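Local coordinates for A rubisco-like protein (Burkholderia fungorum, PDB 3NWR) that is of uncertain function but is probably a lyase-type enzyme built on the rubisco large-chain fold, at residues A[135-149]-A[342-354]. Numbering follows the deposited sequence.
Sequences PASYRARFELPRHGV and PLAAGCDDAVLPA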
# COMPACT_ATOMS: atom_id res chain seq x y z
N PRO A 135 -9.48 5.72 -20.72
CA PRO A 135 -9.72 6.72 -21.77
C PRO A 135 -9.08 8.04 -21.39
O PRO A 135 -9.00 8.37 -20.21
CB PRO A 135 -11.25 6.88 -21.77
CG PRO A 135 -11.79 5.70 -21.03
CD PRO A 135 -10.72 5.29 -20.05
N ALA A 136 -8.63 8.79 -22.39
CA ALA A 136 -8.04 10.10 -22.15
C ALA A 136 -8.96 11.03 -21.37
O ALA A 136 -8.51 11.77 -20.49
CB ALA A 136 -7.64 10.74 -23.48
N SER A 137 -10.25 11.01 -21.70
CA SER A 137 -11.21 11.90 -21.03
C SER A 137 -11.34 11.58 -19.55
O SER A 137 -11.65 12.46 -18.74
CB SER A 137 -12.57 11.83 -21.73
OG SER A 137 -13.09 10.50 -21.75
N TYR A 138 -11.12 10.32 -19.19
CA TYR A 138 -11.14 9.93 -17.78
C TYR A 138 -9.82 10.34 -17.10
O TYR A 138 -9.82 10.92 -16.01
CB TYR A 138 -11.37 8.43 -17.66
CG TYR A 138 -11.54 7.89 -16.26
CD1 TYR A 138 -12.56 8.35 -15.42
CD2 TYR A 138 -10.71 6.88 -15.78
CE1 TYR A 138 -12.73 7.84 -14.14
CE2 TYR A 138 -10.87 6.37 -14.49
CZ TYR A 138 -11.88 6.85 -13.68
OH TYR A 138 -12.04 6.33 -12.41
N ARG A 139 -8.70 10.03 -17.75
CA ARG A 139 -7.39 10.42 -17.23
C ARG A 139 -7.32 11.91 -16.90
O ARG A 139 -6.72 12.33 -15.91
CB ARG A 139 -6.30 10.03 -18.23
CG ARG A 139 -4.86 10.09 -17.69
CD ARG A 139 -4.23 11.47 -17.89
NE ARG A 139 -2.92 11.54 -17.24
CZ ARG A 139 -2.75 11.86 -15.96
NH1 ARG A 139 -3.81 12.17 -15.21
NH2 ARG A 139 -1.54 11.89 -15.43
N ALA A 140 -7.96 12.71 -17.75
CA ALA A 140 -7.98 14.16 -17.59
C ALA A 140 -8.64 14.62 -16.29
O ALA A 140 -8.44 15.76 -15.88
CB ALA A 140 -8.67 14.81 -18.80
N ARG A 141 -9.42 13.76 -15.66
CA ARG A 141 -10.15 14.13 -14.46
C ARG A 141 -9.31 13.92 -13.21
O ARG A 141 -9.75 14.21 -12.10
CB ARG A 141 -11.47 13.35 -14.37
CG ARG A 141 -12.41 13.65 -15.54
CD ARG A 141 -13.52 12.61 -15.66
NE ARG A 141 -14.42 12.62 -14.51
CZ ARG A 141 -15.35 11.70 -14.28
NH1 ARG A 141 -15.51 10.67 -15.12
NH2 ARG A 141 -16.13 11.80 -13.21
N PHE A 142 -8.09 13.43 -13.40
CA PHE A 142 -7.15 13.29 -12.30
C PHE A 142 -6.07 14.37 -12.42
O PHE A 142 -6.33 15.44 -12.96
CB PHE A 142 -6.57 11.87 -12.28
CG PHE A 142 -7.62 10.81 -12.08
CD1 PHE A 142 -7.88 10.31 -10.81
CD2 PHE A 142 -8.36 10.33 -13.14
CE1 PHE A 142 -8.86 9.34 -10.61
CE2 PHE A 142 -9.34 9.35 -12.96
CZ PHE A 142 -9.59 8.85 -11.69
N GLU A 143 -4.88 14.11 -11.90
CA GLU A 143 -3.82 15.11 -11.95
C GLU A 143 -2.76 14.77 -12.97
O GLU A 143 -2.35 13.61 -13.08
CB GLU A 143 -3.19 15.29 -10.56
CG GLU A 143 -4.14 15.93 -9.55
CD GLU A 143 -4.41 17.39 -9.87
OE1 GLU A 143 -3.52 18.05 -10.44
OE2 GLU A 143 -5.51 17.89 -9.55
N LEU A 144 -2.30 15.79 -13.70
CA LEU A 144 -1.17 15.65 -14.61
C LEU A 144 0.12 15.99 -13.89
O LEU A 144 0.11 16.74 -12.92
CB LEU A 144 -1.35 16.62 -15.78
CG LEU A 144 -2.55 16.33 -16.69
CD1 LEU A 144 -2.80 17.52 -17.62
CD2 LEU A 144 -2.31 15.06 -17.49
N PRO A 145 1.25 15.47 -14.39
CA PRO A 145 2.53 15.92 -13.85
C PRO A 145 2.67 17.42 -14.09
O PRO A 145 2.41 17.90 -15.20
CB PRO A 145 3.57 15.15 -14.66
CG PRO A 145 2.84 14.58 -15.83
CD PRO A 145 1.40 14.52 -15.51
N ARG A 146 3.05 18.16 -13.05
CA ARG A 146 3.25 19.60 -13.17
C ARG A 146 4.48 19.91 -14.02
O ARG A 146 4.51 20.91 -14.77
CB ARG A 146 3.41 20.20 -11.78
CG ARG A 146 3.24 21.68 -11.73
CD ARG A 146 3.39 22.20 -10.30
NE ARG A 146 2.25 21.88 -9.44
CZ ARG A 146 1.24 22.71 -9.21
NH1 ARG A 146 1.22 23.90 -9.80
NH2 ARG A 146 0.24 22.37 -8.39
N HIS A 147 5.50 19.06 -13.92
CA HIS A 147 6.80 19.30 -14.53
C HIS A 147 7.26 18.18 -15.45
O HIS A 147 7.78 18.45 -16.55
CB HIS A 147 7.86 19.51 -13.45
CG HIS A 147 7.63 20.73 -12.63
ND1 HIS A 147 7.82 22.00 -13.13
CD2 HIS A 147 7.17 20.89 -11.36
CE1 HIS A 147 7.51 22.89 -12.19
NE2 HIS A 147 7.12 22.24 -11.11
N GLY A 148 7.11 16.94 -15.00
CA GLY A 148 7.58 15.79 -15.76
C GLY A 148 9.01 15.96 -16.24
O GLY A 148 9.88 16.47 -15.53
N VAL A 149 9.26 15.54 -17.47
CA VAL A 149 10.61 15.61 -18.02
C VAL A 149 11.05 17.05 -18.29
O VAL A 149 12.09 17.50 -17.81
CB VAL A 149 10.73 14.77 -19.30
CG1 VAL A 149 12.11 14.92 -19.92
CG2 VAL A 149 10.42 13.31 -19.01
N PRO A 342 2.61 7.74 -22.84
CA PRO A 342 1.45 8.49 -22.32
C PRO A 342 0.34 7.55 -21.88
O PRO A 342 0.15 6.48 -22.49
CB PRO A 342 1.00 9.32 -23.53
CG PRO A 342 2.23 9.45 -24.38
CD PRO A 342 2.94 8.12 -24.22
N LEU A 343 -0.38 7.92 -20.83
CA LEU A 343 -1.42 7.04 -20.32
C LEU A 343 -2.55 6.83 -21.33
O LEU A 343 -3.17 5.77 -21.37
CB LEU A 343 -1.99 7.58 -18.99
CG LEU A 343 -1.05 7.59 -17.77
CD1 LEU A 343 -1.80 7.96 -16.50
CD2 LEU A 343 -0.35 6.24 -17.62
N ALA A 344 -2.81 7.84 -22.15
CA ALA A 344 -3.84 7.74 -23.19
C ALA A 344 -3.47 8.61 -24.37
O ALA A 344 -2.64 9.51 -24.25
CB ALA A 344 -5.21 8.13 -22.64
N ALA A 345 -4.08 8.34 -25.52
CA ALA A 345 -3.77 9.09 -26.73
C ALA A 345 -3.87 10.59 -26.51
O ALA A 345 -4.88 11.10 -26.03
CB ALA A 345 -4.70 8.66 -27.87
N GLY A 346 -2.79 11.30 -26.85
CA GLY A 346 -2.78 12.75 -26.81
C GLY A 346 -2.66 13.42 -25.45
O GLY A 346 -2.81 14.64 -25.36
N CYS A 347 -2.39 12.64 -24.42
CA CYS A 347 -2.31 13.17 -23.05
C CYS A 347 -1.00 13.90 -22.76
O CYS A 347 -0.98 14.84 -21.95
CB CYS A 347 -2.53 12.05 -22.03
SG CYS A 347 -4.24 11.52 -21.88
N ASP A 348 0.07 13.48 -23.40
CA ASP A 348 1.40 14.07 -23.19
C ASP A 348 1.77 14.18 -21.71
O ASP A 348 2.15 15.25 -21.22
CB ASP A 348 1.48 15.45 -23.85
CG ASP A 348 2.88 16.05 -23.80
OD1 ASP A 348 3.86 15.28 -23.96
OD2 ASP A 348 3.00 17.28 -23.61
N ASP A 349 1.68 13.07 -21.00
CA ASP A 349 1.82 13.06 -19.56
C ASP A 349 2.94 12.11 -19.08
O ASP A 349 2.86 11.55 -17.98
CB ASP A 349 0.49 12.64 -18.93
CG ASP A 349 0.04 11.26 -19.38
OD1 ASP A 349 0.76 10.61 -20.15
OD2 ASP A 349 -1.05 10.82 -18.97
N ALA A 350 3.97 11.93 -19.89
CA ALA A 350 5.07 11.06 -19.50
C ALA A 350 5.73 11.55 -18.21
O ALA A 350 5.70 12.75 -17.89
CB ALA A 350 6.11 10.95 -20.63
N VAL A 351 6.32 10.62 -17.47
CA VAL A 351 7.08 10.98 -16.28
C VAL A 351 8.54 10.57 -16.47
O VAL A 351 8.87 9.77 -17.35
CB VAL A 351 6.50 10.33 -15.00
CG1 VAL A 351 5.08 10.85 -14.74
CG2 VAL A 351 6.53 8.80 -15.09
N LEU A 352 9.40 11.13 -15.64
CA LEU A 352 10.83 10.89 -15.75
C LEU A 352 11.20 9.61 -15.00
O LEU A 352 10.97 9.52 -13.80
CB LEU A 352 11.59 12.07 -15.15
CG LEU A 352 13.11 12.08 -15.31
CD1 LEU A 352 13.53 12.32 -16.76
CD2 LEU A 352 13.71 13.15 -14.40
N PRO A 353 11.78 8.62 -15.70
CA PRO A 353 12.21 7.41 -15.00
C PRO A 353 13.52 7.65 -14.26
O PRO A 353 14.43 8.31 -14.79
CB PRO A 353 12.39 6.39 -16.13
CG PRO A 353 12.80 7.23 -17.31
CD PRO A 353 12.01 8.53 -17.16
N ALA A 354 13.59 7.15 -13.03
CA ALA A 354 14.80 7.22 -12.23
C ALA A 354 15.41 5.83 -12.08
O ALA A 354 14.81 4.92 -11.51
CB ALA A 354 14.51 7.84 -10.85
O HOH W 1 1.23 10.92 -15.99
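Residues 135-149, which lead from the N-terminal domain into the catalytic barrel, run beside the loop 342-351 and the start of strand 352-355, meeting them at both ends and across the middle. Ala136 and Ala344 bring their CA atoms to 4.9 Å, as do Gly148 and Val351, while between them Leu144 and Asp349 stand farther apart. Arg139 spans this wider middle. Its CG lies anti to the backbone N (chi1 -167°) and the chain bends at chi2, which carries the guanidinium to Asp349. Arg139 NE donates to Asp349 OD2 at 2.6 Å in a nearly straight hydrogen bond (165°) that is part of a salt bridge, using the anti lone pair of that oxygen; OD2 sits in the guanidinium plane, though the carboxylate plane is turned 56° from it. At the far end, NH1 and NH2 of Arg139 both grip Glu143 O, NH1 from above the carbonyl plane, and a water links NH2 to Asp349 O. Leu144 CD2 lies over one guanidinium face 3.5 Å above its plane, and Leu343 CD1 lies over the opposite face, 3.8 Å from Arg139 NE. Asp349 OD1 uses its syn lone pair to accept from Leu343 N and also meets Arg309 of helix 301-309 in a salt bridge. On the helix 136-139 side, Ala136 CB packs against Ala344 CB at 3.7 Å. Pro145 CG rests on Asp349 O at 3.7 Å, and farther along Val149 CG2 meets Leu352 CD1 at 4.0 Å, their side chains crossing at about a right angle. With Arg139 and Arg309 both paired to it, the buried Asp349 carboxylate is probably stabilised as an anion, tying the interdomain linker to the loop that enters a barrel strand.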